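Local coordinates for transcription termination factor FttA (Pyrococcus horikoshii, PDB 3AF6), which probably terminates transcription by cutting nascent RNA at the exit channel of RNA polymerase, using a two-zinc metallo-beta-lactamase nuclease site, at residues I189-L194 against S203-Q208. Sequence-based numbering, arbitrary orientation.
Sequences IRITGL and SALLVQ
R190 and T192 each form a hydrogen-bonded antiparallel pair, with Q208 and L206 respectively. In the first, R190 N donates to Q208 O and Q208 N to R190 O (2.7 Å); in the second, T192 N and L206 N each donate to the other residue's carbonyl oxygen. A further bond, L194 N to A204 O, lies where the chain turns a corner at L194. The two strands form a beta hairpin within the seven-stranded sheet of the metallo-beta-lactamase fold, 189-193 lying between 204-209 and the C-terminal strand 647-649. Among polar side chains, with CG anti to the backbone carbonyl carbon (chi1 -44°) and the chain extended beyond it, the amide of Q208 reaches over the first strand to R190 and T192. Its OE1 takes a weak, bent bond from R190 NH1 (2.7 Å, 118° at the hydrogen), the guanidinium and amide planes standing 65° apart, while NE2 lies 3.0 Å from T192 OG1, a hydroxyl hydrogen-bonded to T647. Apolar contacts line both faces. Alongside R190, T192 and Q208, L194 CD1 meets L206 CB at 4.0 Å; on the other face, I191 CG2 touches V207 CG2 (4.0 Å) and its CB meets L205 CD2. There I191 packs on I362 of strand 360-364 and V207 on L353 of strand 349-355, in the other sheet of the sandwich.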
ATOM      1  N   ILE A 189       4.199   2.231  27.501  1.00 33.67           N
ATOM      2  CA  ILE A 189       3.950   2.340  26.070  1.00 34.35           C
ATOM      3  C   ILE A 189       3.723   3.810  25.737  1.00 33.80           C
ATOM      4  O   ILE A 189       2.924   4.465  26.392  1.00 34.21           O
ATOM      5  CB  ILE A 189       2.668   1.547  25.679  1.00 34.52           C
ATOM      6  CG1 ILE A 189       2.803   0.080  26.094  1.00 30.80           C
ATOM      7  CG2 ILE A 189       2.416   1.661  24.180  1.00 34.80           C
ATOM      8  CD1 ILE A 189       1.483  -0.647  26.164  1.00 27.03           C
ATOM      9  N   ARG A 190       4.416   4.332  24.728  1.00 33.83           N
ATOM     10  CA  ARG A 190       4.245   5.742  24.352  1.00 33.92           C
ATOM     11  C   ARG A 190       4.232   5.884  22.831  1.00 34.39           C
ATOM     12  O   ARG A 190       4.863   5.093  22.124  1.00 34.67           O
ATOM     13  CB  ARG A 190       5.409   6.600  24.872  1.00 33.87           C
ATOM     14  CG  ARG A 190       6.069   6.135  26.145  1.00 32.65           C
ATOM     15  CD  ARG A 190       7.563   6.491  26.134  1.00 32.53           C
ATOM     16  NE  ARG A 190       7.820   7.904  26.377  1.00 30.12           N
ATOM     17  CZ  ARG A 190       8.972   8.517  26.114  1.00 31.74           C
ATOM     18  NH1 ARG A 190       9.996   7.851  25.587  1.00 26.86           N
ATOM     19  NH2 ARG A 190       9.097   9.806  26.395  1.00 32.16           N
ATOM     20  N   ILE A 191       3.520   6.877  22.318  1.00 32.59           N
ATOM     21  CA  ILE A 191       3.538   7.081  20.878  1.00 33.91           C
ATOM     22  C   ILE A 191       3.957   8.517  20.595  1.00 34.53           C
ATOM     23  O   ILE A 191       3.451   9.470  21.204  1.00 35.65           O
ATOM     24  CB  ILE A 191       2.173   6.777  20.193  1.00 33.13           C
ATOM     25  CG1 ILE A 191       1.068   7.658  20.761  1.00 35.33           C
ATOM     26  CG2 ILE A 191       1.833   5.309  20.348  1.00 34.29           C
ATOM     27  CD1 ILE A 191      -0.286   7.458  20.050  1.00 37.83           C
ATOM     28  N   THR A 192       4.892   8.667  19.668  1.00 30.88           N
ATOM     29  CA  THR A 192       5.389   9.976  19.323  1.00 30.08           C
ATOM     30  C   THR A 192       5.159  10.292  17.864  1.00 30.05           C
ATOM     31  O   THR A 192       5.440   9.467  16.997  1.00 32.86           O
ATOM     32  CB  THR A 192       6.882  10.054  19.617  1.00 29.50           C
ATOM     33  OG1 THR A 192       7.088   9.743  20.993  1.00 28.05           O
ATOM     34  CG2 THR A 192       7.424  11.445  19.328  1.00 29.56           C
ATOM     35  N   GLY A 193       4.645  11.484  17.588  1.00 29.87           N
ATOM     36  CA  GLY A 193       4.420  11.871  16.208  1.00 29.68           C
ATOM     37  C   GLY A 193       5.681  12.489  15.615  1.00 32.39           C
ATOM     38  O   GLY A 193       6.193  13.510  16.101  1.00 31.81           O
ATOM     39  N   LEU A 194       6.204  11.868  14.568  1.00 31.85           N
ATOM     40  CA  LEU A 194       7.396  12.390  13.921  1.00 31.89           C
ATOM     41  C   LEU A 194       6.974  13.215  12.708  1.00 30.62           C
ATOM     42  O   LEU A 194       7.790  13.921  12.099  1.00 25.79           O
ATOM     43  CB  LEU A 194       8.315  11.237  13.512  1.00 32.56           C
ATOM     44  CG  LEU A 194       8.878  10.507  14.738  1.00 34.38           C
ATOM     45  CD1 LEU A 194       9.762   9.341  14.314  1.00 32.47           C
ATOM     46  CD2 LEU A 194       9.670  11.505  15.580  1.00 31.73           C
ATOM     47  N   SER A 203       3.422  11.452   7.202  1.00 29.45           N
ATOM     48  CA  SER A 203       2.938  10.639   8.320  1.00 28.60           C
ATOM     49  C   SER A 203       4.071   9.778   8.833  1.00 27.90           C
ATOM     50  O   SER A 203       4.780   9.140   8.047  1.00 30.27           O
ATOM     51  CB  SER A 203       1.783   9.715   7.877  1.00 29.38           C
ATOM     52  OG  SER A 203       0.527  10.362   7.926  1.00 28.71           O
ATOM     53  N   ALA A 204       4.231   9.740  10.147  1.00 25.54           N
ATOM     54  CA  ALA A 204       5.296   8.964  10.758  1.00 27.24           C
ATOM     55  C   ALA A 204       5.019   8.934  12.252  1.00 30.27           C
ATOM     56  O   ALA A 204       5.077   9.963  12.927  1.00 31.24           O
ATOM     57  CB  ALA A 204       6.648   9.622  10.477  1.00 27.92           C
ATOM     58  N   LEU A 205       4.724   7.747  12.768  1.00 32.16           N
ATOM     59  CA  LEU A 205       4.386   7.588  14.172  1.00 33.58           C
ATOM     60  C   LEU A 205       5.262   6.517  14.807  1.00 34.61           C
ATOM     61  O   LEU A 205       5.310   5.369  14.347  1.00 34.98           O
ATOM     62  CB  LEU A 205       2.901   7.238  14.278  1.00 33.78           C
ATOM     63  CG  LEU A 205       2.189   7.068  15.612  1.00 36.82           C
ATOM     64  CD1 LEU A 205       0.708   7.294  15.389  1.00 37.47           C
ATOM     65  CD2 LEU A 205       2.429   5.676  16.175  1.00 38.41           C
ATOM     66  N   LEU A 206       5.968   6.915  15.860  1.00 32.52           N
ATOM     67  CA  LEU A 206       6.873   6.025  16.556  1.00 31.19           C
ATOM     68  C   LEU A 206       6.210   5.453  17.787  1.00 30.56           C
ATOM     69  O   LEU A 206       5.764   6.204  18.653  1.00 29.98           O
ATOM     70  CB  LEU A 206       8.137   6.783  16.964  1.00 29.40           C
ATOM     71  CG  LEU A 206       9.210   5.992  17.715  1.00 30.12           C
ATOM     72  CD1 LEU A 206       9.768   4.871  16.824  1.00 29.45           C
ATOM     73  CD2 LEU A 206      10.324   6.946  18.118  1.00 30.53           C
ATOM     74  N   VAL A 207       6.138   4.126  17.857  1.00 30.12           N
ATOM     75  CA  VAL A 207       5.535   3.460  19.014  1.00 30.72           C
ATOM     76  C   VAL A 207       6.658   2.938  19.888  1.00 30.42           C
ATOM     77  O   VAL A 207       7.559   2.267  19.392  1.00 31.06           O
ATOM     78  CB  VAL A 207       4.627   2.265  18.604  1.00 29.32           C
ATOM     79  CG1 VAL A 207       4.064   1.605  19.841  1.00 24.22           C
ATOM     80  CG2 VAL A 207       3.497   2.747  17.706  1.00 25.41           C
ATOM     81  N   GLN A 208       6.602   3.247  21.182  1.00 31.76           N
ATOM     82  CA  GLN A 208       7.639   2.818  22.116  1.00 34.04           C
ATOM     83  C   GLN A 208       7.141   2.026  23.313  1.00 36.24           C
ATOM     84  O   GLN A 208       6.030   2.252  23.817  1.00 37.55           O
ATOM     85  CB  GLN A 208       8.378   4.022  22.716  1.00 34.97           C
ATOM     86  CG  GLN A 208       8.774   5.130  21.775  1.00 37.62           C
ATOM     87  CD  GLN A 208       9.224   6.360  22.539  1.00 37.23           C
ATOM     88  OE1 GLN A 208      10.070   6.280  23.420  1.00 36.70           O
ATOM     89  NE2 GLN A 208       8.656   7.507  22.201  1.00 39.86           N
TER